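Local atomic coordinates of teichoic acid biosynthesis protein F (Staphylococcus epidermidis, PDB entry 3L7I), a protein that is named for a role in teichoic acid biosynthesis and has, in its modelled part, a GT-B type fold built around two parallel sheets. Residues Y623-V626 with M627-Y630; Y655-Y658 with M659-L662; A706-Y709 with I710-I714; L713-K716 with D717-Q721. All coordinates share one frame; numbering follows the deposited sequence.

Contacts 1 and 2 belong to the half of the fold built on the second parallel sheet, and they touch each other. F628 and M627 of contact 1 pack on M656 of contact 2, and Y623 lies against Y658. Contact 1 is the more buried, a capped helix start beside a sulfate ion. Contact 2 is a loop turn with a buried aromatic side and an exposed polar side. Contacts 3 and 4 share helix 706-721, which packs on the first sheet. Both rest on backbone helix bonds. Isoleucines face the sheet in both. S707 and D712 of contact 3 are tied to D513 and to tyrosines around helix 367-379, whereas K716, K719 and E720 of contact 4 are exposed.

Contact 1 (Y623-V626 with M627-Y630); sequences YSSV and MFDY. With SO4 (sulfate ion), chain G.
M627 meets S624 at the capped start of helix 626-630, just after strand 618-621 of the second Rossmann-like sheet. Backbone bonds make the turn. M627 N donates to S624 O at 3.3 Å, and F628 N donates to S625 O at 3.3 Å. V626 O is gripped twice, accepting from Y630 N at 3.0 Å and from D629 N at 2.9 Å.

The cap is made by a side chain. With chi1 at 177°, S624 OG is turned from its own backbone N and accepts a nearly straight bond of 3.1 Å from V626 N.

M627, F628 and D629 lie along this turn. M627 CG sits beside S624 O. The F628 ring meets S625 O obliquely, with CD2 3.7 Å from S625 O, and also packs against F698. D629 holds CB near V626 O, while its OD2 forms a salt bridge with R511 and a hydrogen bond with N512. The Y630 ring leads away, and its hydroxyl bonds to S616 O.

A sulfate ion, probably from the crystallisation liquor, lies at the helix start. The partial positive charge expected there would favour an anion. One sulfate oxygen, O4, takes two bonds, from S624 OG at 3.2 Å and from S625 N at 2.6 Å.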
ATOM      1  N   TYR A 623     -16.234  46.677 -26.358  1.00 60.61           N
ATOM      2  CA  TYR A 623     -16.906  45.381 -26.361  1.00 61.50           C
ATOM      3  C   TYR A 623     -17.007  44.877 -24.937  1.00 60.84           C
ATOM      4  O   TYR A 623     -16.211  44.060 -24.502  1.00 61.32           O
ATOM      5  CB  TYR A 623     -16.107  44.367 -27.184  1.00 63.12           C
ATOM      6  CG  TYR A 623     -15.402  45.008 -28.326  1.00 63.80           C
ATOM      7  CD1 TYR A 623     -14.016  45.099 -28.343  1.00 64.10           C
ATOM      8  CD2 TYR A 623     -16.129  45.582 -29.377  1.00 64.39           C
ATOM      9  CE1 TYR A 623     -13.365  45.725 -29.393  1.00 65.01           C
ATOM     10  CE2 TYR A 623     -15.493  46.213 -30.426  1.00 65.30           C
ATOM     11  CZ  TYR A 623     -14.109  46.284 -30.437  1.00 65.61           C
ATOM     12  OH  TYR A 623     -13.465  46.911 -31.486  1.00 66.82           O
ATOM     13  N   SER A 624     -17.982  45.341 -24.185  1.00 60.01           N
ATOM     14  CA  SER A 624     -18.020  44.931 -22.801  1.00 59.62           C
ATOM     15  C   SER A 624     -19.432  44.807 -22.316  1.00 59.74           C
ATOM     16  O   SER A 624     -20.300  45.605 -22.669  1.00 59.48           O
ATOM     17  CB  SER A 624     -17.261  45.926 -21.933  1.00 58.44           C
ATOM     18  OG  SER A 624     -17.357  45.558 -20.573  1.00 58.32           O
ATOM     19  N   SER A 625     -19.644  43.799 -21.490  1.00 60.40           N
ATOM     20  CA  SER A 625     -20.912  43.583 -20.834  1.00 60.83           C
ATOM     21  C   SER A 625     -21.268  44.715 -19.859  1.00 59.77           C
ATOM     22  O   SER A 625     -22.388  44.748 -19.347  1.00 60.22           O
ATOM     23  CB  SER A 625     -20.874  42.241 -20.097  1.00 62.06           C
ATOM     24  OG  SER A 625     -21.676  42.275 -18.929  1.00 62.25           O
ATOM     25  N   VAL A 626     -20.332  45.623 -19.580  1.00 58.65           N
ATOM     26  CA  VAL A 626     -20.680  46.772 -18.747  1.00 57.90           C
ATOM     27  C   VAL A 626     -21.709  47.688 -19.387  1.00 57.81           C
ATOM     28  O   VAL A 626     -22.460  48.348 -18.689  1.00 57.81           O
ATOM     29  CB  VAL A 626     -19.474  47.664 -18.317  1.00 56.96           C
ATOM     30  CG1 VAL A 626     -18.594  46.946 -17.325  1.00 57.28           C
ATOM     31  CG2 VAL A 626     -18.695  48.174 -19.538  1.00 56.57           C
ATOM     32  N   MET A 627     -21.747  47.767 -20.705  1.00 58.00           N
ATOM     33  CA  MET A 627     -22.724  48.664 -21.300  1.00 58.22           C
ATOM     34  C   MET A 627     -24.147  48.292 -20.859  1.00 59.19           C
ATOM     35  O   MET A 627     -25.023  49.154 -20.763  1.00 59.45           O
ATOM     36  CB  MET A 627     -22.605  48.666 -22.818  1.00 58.72           C
ATOM     37  CG  MET A 627     -22.680  47.298 -23.423  1.00 59.74           C
ATOM     38  SD  MET A 627     -22.874  47.421 -25.197  1.00 60.85           S
ATOM     39  CE  MET A 627     -23.022  45.684 -25.642  1.00 62.36           C
ATOM     40  N   PHE A 628     -24.371  47.012 -20.581  1.00 59.99           N
ATOM     41  CA  PHE A 628     -25.703  46.553 -20.245  1.00 61.27           C
ATOM     42  C   PHE A 628     -26.043  46.971 -18.831  1.00 61.18           C
ATOM     43  O   PHE A 628     -27.216  47.047 -18.471  1.00 62.26           O
ATOM     44  CB  PHE A 628     -25.825  45.034 -20.363  1.00 62.49           C
ATOM     45  CG  PHE A 628     -25.643  44.505 -21.752  1.00 63.10           C
ATOM     46  CD1 PHE A 628     -26.514  44.854 -22.761  1.00 63.94           C
ATOM     47  CD2 PHE A 628     -24.618  43.635 -22.043  1.00 63.16           C
ATOM     48  CE1 PHE A 628     -26.358  44.363 -24.028  1.00 64.80           C
ATOM     49  CE2 PHE A 628     -24.462  43.137 -23.314  1.00 64.04           C
ATOM     50  CZ  PHE A 628     -25.331  43.503 -24.305  1.00 64.86           C
ATOM     51  N   ASP A 629     -25.026  47.218 -18.017  1.00 60.19           N
ATOM     52  CA  ASP A 629     -25.252  47.637 -16.645  1.00 60.32           C
ATOM     53  C   ASP A 629     -25.538  49.122 -16.631  1.00 59.85           C
ATOM     54  O   ASP A 629     -26.573  49.580 -16.126  1.00 60.74           O
ATOM     55  CB  ASP A 629     -24.012  47.380 -15.792  1.00 59.73           C
ATOM     56  CG  ASP A 629     -23.717  45.904 -15.622  1.00 60.56           C
ATOM     57  OD1 ASP A 629     -22.564  45.505 -15.903  1.00 60.06           O
ATOM     58  OD2 ASP A 629     -24.633  45.146 -15.208  1.00 61.95           O
ATOM     59  N   TYR A 630     -24.597  49.870 -17.193  1.00 58.69           N
ATOM     60  CA  TYR A 630     -24.640  51.325 -17.181  1.00 58.34           C
ATOM     61  C   TYR A 630     -25.942  51.829 -17.792  1.00 59.30           C
ATOM     62  O   TYR A 630     -26.444  52.886 -17.419  1.00 59.72           O
ATOM     63  CB  TYR A 630     -23.420  51.878 -17.908  1.00 57.28           C
ATOM     64  CG  TYR A 630     -23.339  53.354 -17.870  1.00 57.12           C
ATOM     65  CD1 TYR A 630     -23.032  54.015 -16.696  1.00 57.06           C
ATOM     66  CD2 TYR A 630     -23.587  54.106 -19.002  1.00 57.33           C
ATOM     67  CE1 TYR A 630     -22.973  55.417 -16.657  1.00 57.21           C
ATOM     68  CE2 TYR A 630     -23.531  55.495 -18.977  1.00 57.50           C
ATOM     69  CZ  TYR A 630     -23.220  56.139 -17.807  1.00 57.42           C
ATOM     70  OH  TYR A 630     -23.164  57.501 -17.779  1.00 57.84           O
TER
HETATM   71  S   SO4 G 732     -16.758  41.414 -21.042  1.00 92.36           S
HETATM   72  O1  SO4 G 732     -15.401  41.790 -20.620  1.00 92.36           O
HETATM   73  O2  SO4 G 732     -16.810  41.350 -22.505  1.00 92.36           O
HETATM   74  O3  SO4 G 732     -17.115  40.105 -20.494  1.00 92.36           O
HETATM   75  O4  SO4 G 732     -17.707  42.412 -20.551  1.00 92.36           O

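Contact 2 (Y655-Y658 with M659-L662); sequences YMNY and MEDL
L662 CD1 lies over one face of the Y658 ring, and this is the tightly packed part of the contact. The methyl is 3.8 Å from the ring centroid and 10° off the ring normal, a CH-pi contact. With CG set between the backbone N and the carbonyl carbon (chi1 57°), L662 reaches back to the ring. The Y658 hydroxyl bonds to D622 O. F639 of strand 637-640 packs on both residues.

M656 is also buried. Its CE ends 3.9 Å from D661 OD1. D661 stands at the margin, with a long, weak ion pair from OD2 to R697.

The solvent side is looser. N657, M659 and E660 are exposed there. N657 OD1 lies 3.8 Å from M659 CB. N657 ND2 is 3.8 Å from E660 OE1, and the amide and carboxylate planes are 67° apart.

E660 N donates to N657 O at 3.0 Å and closes a type I beta turn, N657 to E660. L662 N donates to E660 O at 2.8 Å, in an inverse gamma turn centred on D661. Another, centred on N657 with a weak bond from Y658 N to M656 O, overlaps the beta turn in the loop between strands 637-640 and 666-667.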
ATOM      1  N   TYR A 655     -23.728  38.094 -29.634  1.00 73.64           N
ATOM      2  CA  TYR A 655     -25.117  37.659 -29.670  1.00 75.79           C
ATOM      3  C   TYR A 655     -25.988  38.742 -30.254  1.00 78.22           C
ATOM      4  O   TYR A 655     -27.023  38.461 -30.865  1.00 80.86           O
ATOM      5  CB  TYR A 655     -25.634  37.318 -28.286  1.00 74.51           C
ATOM      6  CG  TYR A 655     -25.015  36.090 -27.669  1.00 72.52           C
ATOM      7  CD1 TYR A 655     -25.315  34.816 -28.141  1.00 73.60           C
ATOM      8  CD2 TYR A 655     -24.155  36.202 -26.580  1.00 69.66           C
ATOM      9  CE1 TYR A 655     -24.764  33.698 -27.557  1.00 71.86           C
ATOM     10  CE2 TYR A 655     -23.609  35.092 -25.998  1.00 67.96           C
ATOM     11  CZ  TYR A 655     -23.915  33.850 -26.491  1.00 69.05           C
ATOM     12  OH  TYR A 655     -23.346  32.767 -25.887  1.00 67.37           O
ATOM     13  N   MET A 656     -25.576  39.985 -30.064  1.00 77.46           N
ATOM     14  CA  MET A 656     -26.366  41.083 -30.576  1.00 79.75           C
ATOM     15  C   MET A 656     -25.787  41.678 -31.851  1.00 80.94           C
ATOM     16  O   MET A 656     -24.639  41.411 -32.228  1.00 79.67           O
ATOM     17  CB  MET A 656     -26.527  42.156 -29.520  1.00 78.64           C
ATOM     18  CG  MET A 656     -25.229  42.700 -29.023  1.00 75.92           C
ATOM     19  SD  MET A 656     -25.412  44.468 -28.742  1.00 76.30           S
ATOM     20  CE  MET A 656     -27.004  44.506 -27.927  1.00 77.77           C
ATOM     21  N   ASN A 657     -26.602  42.473 -32.531  1.00 88.20           N
ATOM     22  CA  ASN A 657     -26.135  43.123 -33.733  1.00 88.72           C
ATOM     23  C   ASN A 657     -25.462  44.453 -33.411  1.00 85.27           C
ATOM     24  O   ASN A 657     -26.090  45.512 -33.426  1.00 86.52           O
ATOM     25  CB  ASN A 657     -27.254  43.280 -34.751  1.00 94.07           C
ATOM     26  CG  ASN A 657     -26.718  43.543 -36.134  1.00 95.25           C
ATOM     27  OD1 ASN A 657     -25.640  44.126 -36.287  1.00 92.07           O
ATOM     28  ND2 ASN A 657     -27.453  43.106 -37.155  1.00100.08           N
ATOM     29  N   TYR A 658     -24.170  44.359 -33.110  1.00 81.14           N
ATOM     30  CA  TYR A 658     -23.337  45.479 -32.673  1.00 79.50           C
ATOM     31  C   TYR A 658     -23.371  46.696 -33.594  1.00 81.49           C
ATOM     32  O   TYR A 658     -23.388  47.844 -33.131  1.00 81.17           O
ATOM     33  CB  TYR A 658     -21.896  45.005 -32.585  1.00 77.15           C
ATOM     34  CG  TYR A 658     -20.936  45.946 -31.899  1.00 75.04           C
ATOM     35  CD1 TYR A 658     -20.676  45.825 -30.546  1.00 72.54           C
ATOM     36  CD2 TYR A 658     -20.262  46.921 -32.612  1.00 75.65           C
ATOM     37  CE1 TYR A 658     -19.788  46.657 -29.911  1.00 70.72           C
ATOM     38  CE2 TYR A 658     -19.368  47.774 -31.987  1.00 73.83           C
ATOM     39  CZ  TYR A 658     -19.129  47.634 -30.627  1.00 71.36           C
ATOM     40  OH  TYR A 658     -18.234  48.469 -29.983  1.00 69.65           O
ATOM     41  N   MET A 659     -23.349  46.438 -34.899  1.00 86.21           N
ATOM     42  CA  MET A 659     -23.306  47.503 -35.869  1.00 87.62           C
ATOM     43  C   MET A 659     -24.520  48.400 -35.757  1.00 90.16           C
ATOM     44  O   MET A 659     -24.476  49.565 -36.145  1.00 90.49           O
ATOM     45  CB  MET A 659     -23.197  46.926 -37.271  1.00 90.56           C
ATOM     46  CG  MET A 659     -21.941  47.353 -37.984  1.00 88.97           C
ATOM     47  SD  MET A 659     -20.545  47.385 -36.861  1.00 83.59           S
ATOM     48  CE  MET A 659     -19.498  46.122 -37.591  1.00 83.79           C
ATOM     49  N   GLU A 660     -25.602  47.874 -35.208  1.00125.77           N
ATOM     50  CA  GLU A 660     -26.849  48.616 -35.219  1.00129.21           C
ATOM     51  C   GLU A 660     -27.294  49.049 -33.831  1.00127.83           C
ATOM     52  O   GLU A 660     -26.913  50.112 -33.335  1.00125.71           O
ATOM     53  CB  GLU A 660     -27.935  47.772 -35.880  1.00134.19           C
ATOM     54  CG  GLU A 660     -28.782  48.537 -36.871  1.00138.71           C
ATOM     55  CD  GLU A 660     -28.997  47.765 -38.155  1.00142.31           C
ATOM     56  OE1 GLU A 660     -28.888  46.519 -38.122  1.00142.79           O
ATOM     57  OE2 GLU A 660     -29.262  48.408 -39.195  1.00144.78           O
ATOM     58  N   ASP A 661     -28.086  48.189 -33.208  1.00 94.30           N
ATOM     59  CA  ASP A 661     -28.827  48.527 -32.004  1.00 94.50           C
ATOM     60  C   ASP A 661     -28.027  48.601 -30.698  1.00 89.67           C
ATOM     61  O   ASP A 661     -28.260  47.820 -29.781  1.00 89.19           O
ATOM     62  CB  ASP A 661     -30.006  47.555 -31.844  1.00 98.63           C
ATOM     63  CG  ASP A 661     -29.571  46.100 -31.865  1.00 97.77           C
ATOM     64  OD1 ASP A 661     -28.543  45.788 -31.230  1.00 93.18           O
ATOM     65  OD2 ASP A 661     -30.253  45.276 -32.513  1.00101.89           O
ATOM     66  N   LEU A 662     -27.099  49.549 -30.607  1.00 83.77           N
ATOM     67  CA  LEU A 662     -26.544  49.923 -29.302  1.00 81.05           C
ATOM     68  C   LEU A 662     -26.805  51.411 -29.006  1.00 81.78           C
ATOM     69  O   LEU A 662     -27.126  52.183 -29.919  1.00 84.05           O
ATOM     70  CB  LEU A 662     -25.074  49.491 -29.117  1.00 78.20           C
ATOM     71  CG  LEU A 662     -23.993  49.940 -30.077  1.00 78.14           C
ATOM     72  CD1 LEU A 662     -22.720  49.132 -29.874  1.00 75.61           C
ATOM     73  CD2 LEU A 662     -24.524  49.816 -31.522  1.00 81.11           C
TER

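Contact 3 (A706-Y709 with I710-I714); sequences ASQY and IGDLI
The first turns of the C-terminal helix 706-721 bond A706-Y709 to I710-I714 in regular i to i+4 steps. I710 N donates to A706 O at 3.0 Å. G711 N donates to S707 O at 2.8 Å, and D712 N to Q708 O at 2.8 Å. L713 N reaches Y709 O at 2.9 Å. This last bond is more bent than the others, with an angle of 141° at the hydrogen.

Q708 and D712 sit one turn apart on the side near helix 367-379. With CG beside its backbone N (chi1 -70°), the carboxylate of D712 leans back over the preceding turn toward Q708. D712 OD2 comes to 3.5 Å from Q708 CG, so the carboxylate meets the aliphatic part of the glutamine. The amide and carboxylate planes are turned 55° apart. D712 OD1 is the other branch, and it is held by the hydroxyls of Y375 and Y380.

The helix follows the second sheet domain in the chain, yet it packs on the first. A final helix that crosses back to the N-terminal domain is a feature of the GT-B fold. I710 packs here on I440 and I483 of two strands of the first sheet and on I372 of helix 367-379. L713 and I714 also lie on I440.

The start of the helix is tied to D513, whose OD1 takes A706 N and whose OD2 bonds to S707 OG.

Y709 is exposed and stands next to I710. The two side chains meet loosely, with Y709 CD2 4.5 Å from I710 CD1. L713 CB lies 3.3 Å from Y709 O.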
ATOM      1  N   ALA A 706     -33.345  43.114  -6.356  1.00 69.99           N
ATOM      2  CA  ALA A 706     -32.710  41.821  -6.588  1.00 68.32           C
ATOM      3  C   ALA A 706     -32.151  41.172  -5.307  1.00 66.52           C
ATOM      4  O   ALA A 706     -32.419  40.004  -5.027  1.00 66.62           O
ATOM      5  CB  ALA A 706     -31.623  41.951  -7.657  1.00 66.62           C
ATOM      6  N   SER A 707     -31.372  41.921  -4.537  1.00 64.96           N
ATOM      7  CA  SER A 707     -30.778  41.371  -3.329  1.00 63.30           C
ATOM      8  C   SER A 707     -31.869  40.922  -2.361  1.00 65.09           C
ATOM      9  O   SER A 707     -31.724  39.915  -1.661  1.00 64.37           O
ATOM     10  CB  SER A 707     -29.866  42.390  -2.668  1.00 61.77           C
ATOM     11  OG  SER A 707     -29.159  43.108  -3.666  1.00 60.94           O
ATOM     12  N   GLN A 708     -32.967  41.667  -2.332  1.00 67.56           N
ATOM     13  CA  GLN A 708     -34.122  41.271  -1.552  1.00 69.72           C
ATOM     14  C   GLN A 708     -34.664  39.914  -1.998  1.00 70.54           C
ATOM     15  O   GLN A 708     -34.851  39.019  -1.177  1.00 70.56           O
ATOM     16  CB  GLN A 708     -35.200  42.320  -1.687  1.00 72.43           C
ATOM     17  CG  GLN A 708     -36.512  41.909  -1.106  1.00 75.14           C
ATOM     18  CD  GLN A 708     -37.399  43.106  -0.880  1.00 77.60           C
ATOM     19  OE1 GLN A 708     -38.616  42.979  -0.721  1.00 80.42           O
ATOM     20  NE2 GLN A 708     -36.790  44.290  -0.868  1.00 76.66           N
ATOM     21  N   TYR A 709     -34.907  39.757  -3.297  1.00 71.30           N
ATOM     22  CA  TYR A 709     -35.364  38.475  -3.831  1.00 72.10           C
ATOM     23  C   TYR A 709     -34.460  37.299  -3.422  1.00 69.75           C
ATOM     24  O   TYR A 709     -34.955  36.302  -2.881  1.00 70.50           O
ATOM     25  CB  TYR A 709     -35.540  38.501  -5.353  1.00 72.97           C
ATOM     26  CG  TYR A 709     -36.402  37.358  -5.840  1.00 74.83           C
ATOM     27  CD1 TYR A 709     -37.783  37.487  -5.923  1.00 78.08           C
ATOM     28  CD2 TYR A 709     -35.836  36.139  -6.187  1.00 73.47           C
ATOM     29  CE1 TYR A 709     -38.573  36.442  -6.359  1.00 79.93           C
ATOM     30  CE2 TYR A 709     -36.625  35.080  -6.622  1.00 75.27           C
ATOM     31  CZ  TYR A 709     -37.993  35.231  -6.706  1.00 78.50           C
ATOM     32  OH  TYR A 709     -38.774  34.165  -7.130  1.00 80.43           O
ATOM     33  N   ILE A 710     -33.150  37.403  -3.669  1.00 67.07           N
ATOM     34  CA  ILE A 710     -32.249  36.345  -3.226  1.00 64.91           C
ATOM     35  C   ILE A 710     -32.243  36.181  -1.700  1.00 64.53           C
ATOM     36  O   ILE A 710     -32.465  35.084  -1.195  1.00 64.71           O
ATOM     37  CB  ILE A 710     -30.817  36.502  -3.760  1.00 62.25           C
ATOM     38  CG1 ILE A 710     -30.833  36.463  -5.282  1.00 62.75           C
ATOM     39  CG2 ILE A 710     -29.942  35.370  -3.240  1.00 60.25           C
ATOM     40  CD1 ILE A 710     -31.460  35.189  -5.823  1.00 63.97           C
ATOM     41  N   GLY A 711     -32.001  37.259  -0.962  1.00 64.14           N
ATOM     42  CA  GLY A 711     -31.980  37.164   0.485  1.00 63.93           C
ATOM     43  C   GLY A 711     -33.234  36.516   1.075  1.00 66.31           C
ATOM     44  O   GLY A 711     -33.151  35.724   2.017  1.00 65.96           O
ATOM     45  N   ASP A 712     -34.405  36.859   0.543  1.00 68.89           N
ATOM     46  CA  ASP A 712     -35.649  36.288   1.055  1.00 71.47           C
ATOM     47  C   ASP A 712     -35.784  34.845   0.586  1.00 71.54           C
ATOM     48  O   ASP A 712     -36.383  34.015   1.276  1.00 72.73           O
ATOM     49  CB  ASP A 712     -36.878  37.103   0.614  1.00 74.45           C
ATOM     50  CG  ASP A 712     -36.965  38.478   1.292  1.00 74.95           C
ATOM     51  OD1 ASP A 712     -36.182  38.739   2.238  1.00 73.23           O
ATOM     52  OD2 ASP A 712     -37.820  39.298   0.870  1.00 77.18           O
ATOM     53  N   LEU A 713     -35.238  34.537  -0.594  1.00 70.41           N
ATOM     54  CA  LEU A 713     -35.319  33.166  -1.104  1.00 70.49           C
ATOM     55  C   LEU A 713     -34.556  32.249  -0.173  1.00 68.61           C
ATOM     56  O   LEU A 713     -35.035  31.168   0.159  1.00 69.54           O
ATOM     57  CB  LEU A 713     -34.764  33.034  -2.522  1.00 69.54           C
ATOM     58  CG  LEU A 713     -34.792  31.601  -3.049  1.00 69.63           C
ATOM     59  CD1 LEU A 713     -36.191  31.223  -3.438  1.00 72.82           C
ATOM     60  CD2 LEU A 713     -33.881  31.460  -4.226  1.00 68.02           C
ATOM     61  N   ILE A 714     -33.368  32.700   0.238  1.00 66.08           N
ATOM     62  CA  ILE A 714     -32.515  31.934   1.150  1.00 64.18           C
ATOM     63  C   ILE A 714     -33.205  31.788   2.492  1.00 65.55           C
ATOM     64  O   ILE A 714     -33.251  30.693   3.061  1.00 65.58           O
ATOM     65  CB  ILE A 714     -31.098  32.557   1.335  1.00 61.40           C
ATOM     66  CG1 ILE A 714     -30.324  32.488   0.023  1.00 60.01           C
ATOM     67  CG2 ILE A 714     -30.314  31.806   2.388  1.00 59.80           C
ATOM     68  CD1 ILE A 714     -29.011  33.179   0.083  1.00 57.63           C
TER

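Contact 4 (L713-K716 with D717-Q721); sequences LIHK and DIKEQ
D717 N donates to L713 O at 3.0 Å, I718 N to I714 O at 3.1 Å, and K719 N to H715 O at 3.3 Å, continuing the helical bonding. These are the last turns of helix 706-721, the C-terminal helix that lies on the first sheet of the GT-B fold.

I714 and I718 form the buried side. They lie side by side and point the same way, with I714 CG2 3.6 Å from I718 CD1. I714 reaches V422 and I718 reaches S419, both on strand 418-423. D717 runs alongside L713, and its OD2 bonds to H420 NE2.

H715 and K719 make a second pair. K719 CG lies over one face of the imidazole ring. The lysine chain stays extended beyond CG and crosses the ring obliquely, bringing CE to 3.6 Å from H715 NE2. The ring also stacks with Y380, and H715 ND1 bonds to the hydroxyl of Y383. These two tyrosines would fix the turn of the ring.

K716 and E720 are exposed. The lysine leaves the helix with CG opposite its backbone N (chi1 -179°) and bends only near its end, at chi3 and chi4. E720 bends back toward it, and a long salt bridge of 3.9 Å joins K716 NZ to E720 OE1.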
ATOM      1  N   LEU A 713     -35.238  34.537  -0.594  1.00 70.41           N
ATOM      2  CA  LEU A 713     -35.319  33.166  -1.104  1.00 70.49           C
ATOM      3  C   LEU A 713     -34.556  32.249  -0.173  1.00 68.61           C
ATOM      4  O   LEU A 713     -35.035  31.168   0.159  1.00 69.54           O
ATOM      5  CB  LEU A 713     -34.764  33.034  -2.522  1.00 69.54           C
ATOM      6  CG  LEU A 713     -34.792  31.601  -3.049  1.00 69.63           C
ATOM      7  CD1 LEU A 713     -36.191  31.223  -3.438  1.00 72.82           C
ATOM      8  CD2 LEU A 713     -33.881  31.460  -4.226  1.00 68.02           C
ATOM      9  N   ILE A 714     -33.368  32.700   0.238  1.00 66.08           N
ATOM     10  CA  ILE A 714     -32.515  31.934   1.150  1.00 64.18           C
ATOM     11  C   ILE A 714     -33.205  31.788   2.492  1.00 65.55           C
ATOM     12  O   ILE A 714     -33.251  30.693   3.061  1.00 65.58           O
ATOM     13  CB  ILE A 714     -31.098  32.557   1.335  1.00 61.40           C
ATOM     14  CG1 ILE A 714     -30.324  32.488   0.023  1.00 60.01           C
ATOM     15  CG2 ILE A 714     -30.314  31.806   2.388  1.00 59.80           C
ATOM     16  CD1 ILE A 714     -29.011  33.179   0.083  1.00 57.63           C
ATOM     17  N   HIS A 715     -33.763  32.887   2.985  1.00 66.83           N
ATOM     18  CA  HIS A 715     -34.479  32.850   4.250  1.00 68.43           C
ATOM     19  C   HIS A 715     -35.627  31.841   4.227  1.00 70.84           C
ATOM     20  O   HIS A 715     -35.833  31.130   5.199  1.00 71.35           O
ATOM     21  CB  HIS A 715     -34.986  34.242   4.637  1.00 69.76           C
ATOM     22  CG  HIS A 715     -35.888  34.242   5.831  1.00 71.94           C
ATOM     23  ND1 HIS A 715     -35.413  34.161   7.124  1.00 71.68           N
ATOM     24  CD2 HIS A 715     -37.238  34.304   5.929  1.00 75.05           C
ATOM     25  CE1 HIS A 715     -36.432  34.180   7.964  1.00 75.24           C
ATOM     26  NE2 HIS A 715     -37.550  34.264   7.265  1.00 76.61           N
ATOM     27  N   LYS A 716     -36.357  31.772   3.118  1.00 86.14           N
ATOM     28  CA  LYS A 716     -37.492  30.862   3.019  1.00 88.82           C
ATOM     29  C   LYS A 716     -37.022  29.418   2.904  1.00 88.54           C
ATOM     30  O   LYS A 716     -37.729  28.500   3.302  1.00 91.22           O
ATOM     31  CB  LYS A 716     -38.390  31.224   1.830  1.00 89.62           C
ATOM     32  CG  LYS A 716     -39.624  30.322   1.654  1.00 92.63           C
ATOM     33  CD  LYS A 716     -40.257  30.496   0.269  1.00 93.11           C
ATOM     34  CE  LYS A 716     -41.775  30.309   0.298  1.00 96.89           C
ATOM     35  NZ  LYS A 716     -42.188  28.881   0.354  1.00 98.34           N
ATOM     36  N   ASP A 717     -35.830  29.215   2.356  1.00105.17           N
ATOM     37  CA  ASP A 717     -35.281  27.871   2.214  1.00105.01           C
ATOM     38  C   ASP A 717     -34.865  27.304   3.574  1.00105.97           C
ATOM     39  O   ASP A 717     -35.046  26.114   3.832  1.00107.78           O
ATOM     40  CB  ASP A 717     -34.093  27.844   1.231  1.00101.98           C
ATOM     41  CG  ASP A 717     -34.527  27.641  -0.225  1.00102.11           C
ATOM     42  OD1 ASP A 717     -35.607  27.049  -0.463  1.00104.58           O
ATOM     43  OD2 ASP A 717     -33.784  28.065  -1.136  1.00100.00           O
ATOM     44  N   ILE A 718     -34.317  28.149   4.447  1.00 73.67           N
ATOM     45  CA  ILE A 718     -33.803  27.645   5.724  1.00 74.74           C
ATOM     46  C   ILE A 718     -34.841  27.515   6.828  1.00 78.36           C
ATOM     47  O   ILE A 718     -34.635  26.777   7.787  1.00 80.15           O
ATOM     48  CB  ILE A 718     -32.506  28.347   6.221  1.00 72.49           C
ATOM     49  CG1 ILE A 718     -32.451  29.805   5.858  1.00 71.01           C
ATOM     50  CG2 ILE A 718     -31.324  27.792   5.498  1.00 68.13           C
ATOM     51  CD1 ILE A 718     -31.010  30.231   5.567  1.00 66.31           C
ATOM     52  N   LYS A 719     -35.961  28.210   6.684  1.00 76.28           N
ATOM     53  CA  LYS A 719     -37.103  27.936   7.546  1.00 80.08           C
ATOM     54  C   LYS A 719     -37.594  26.483   7.383  1.00 82.08           C
ATOM     55  O   LYS A 719     -37.865  25.811   8.374  1.00 84.91           O
ATOM     56  CB  LYS A 719     -38.228  28.955   7.324  1.00 81.38           C
ATOM     57  CG  LYS A 719     -38.028  30.271   8.090  1.00 81.57           C
ATOM     58  CD  LYS A 719     -39.349  31.017   8.276  1.00 84.63           C
ATOM     59  CE  LYS A 719     -39.291  32.005   9.439  1.00 86.30           C
ATOM     60  NZ  LYS A 719     -40.641  32.204  10.030  1.00 90.60           N
ATOM     61  N   GLU A 720     -37.679  25.989   6.151  1.00121.37           N
ATOM     62  CA  GLU A 720     -38.107  24.611   5.935  1.00123.45           C
ATOM     63  C   GLU A 720     -37.148  23.637   6.592  1.00123.61           C
ATOM     64  O   GLU A 720     -37.562  22.805   7.394  1.00126.70           O
ATOM     65  CB  GLU A 720     -38.199  24.276   4.450  1.00122.23           C
ATOM     66  CG  GLU A 720     -38.599  25.430   3.569  1.00120.82           C
ATOM     67  CD  GLU A 720     -39.991  25.931   3.866  1.00123.49           C
ATOM     68  OE1 GLU A 720     -40.437  26.887   3.183  1.00122.93           O
ATOM     69  OE2 GLU A 720     -40.641  25.368   4.778  1.00126.42           O
ATOM     70  N   GLN A 721     -35.869  23.740   6.241  1.00116.94           N
ATOM     71  CA  GLN A 721     -34.862  22.798   6.721  1.00117.08           C
ATOM     72  C   GLN A 721     -34.918  22.654   8.234  1.00119.11           C
ATOM     73  O   GLN A 721     -34.583  21.602   8.784  1.00117.76           O
ATOM     74  CB  GLN A 721     -33.463  23.244   6.310  1.00112.45           C
ATOM     75  CG  GLN A 721     -33.272  23.416   4.820  1.00111.02           C
ATOM     76  CD  GLN A 721     -31.835  23.733   4.471  1.00105.40           C
ATOM     77  OE1 GLN A 721     -30.916  23.035   4.907  1.00101.04           O
ATOM     78  NE2 GLN A 721     -31.627  24.788   3.685  1.00104.75           N
TER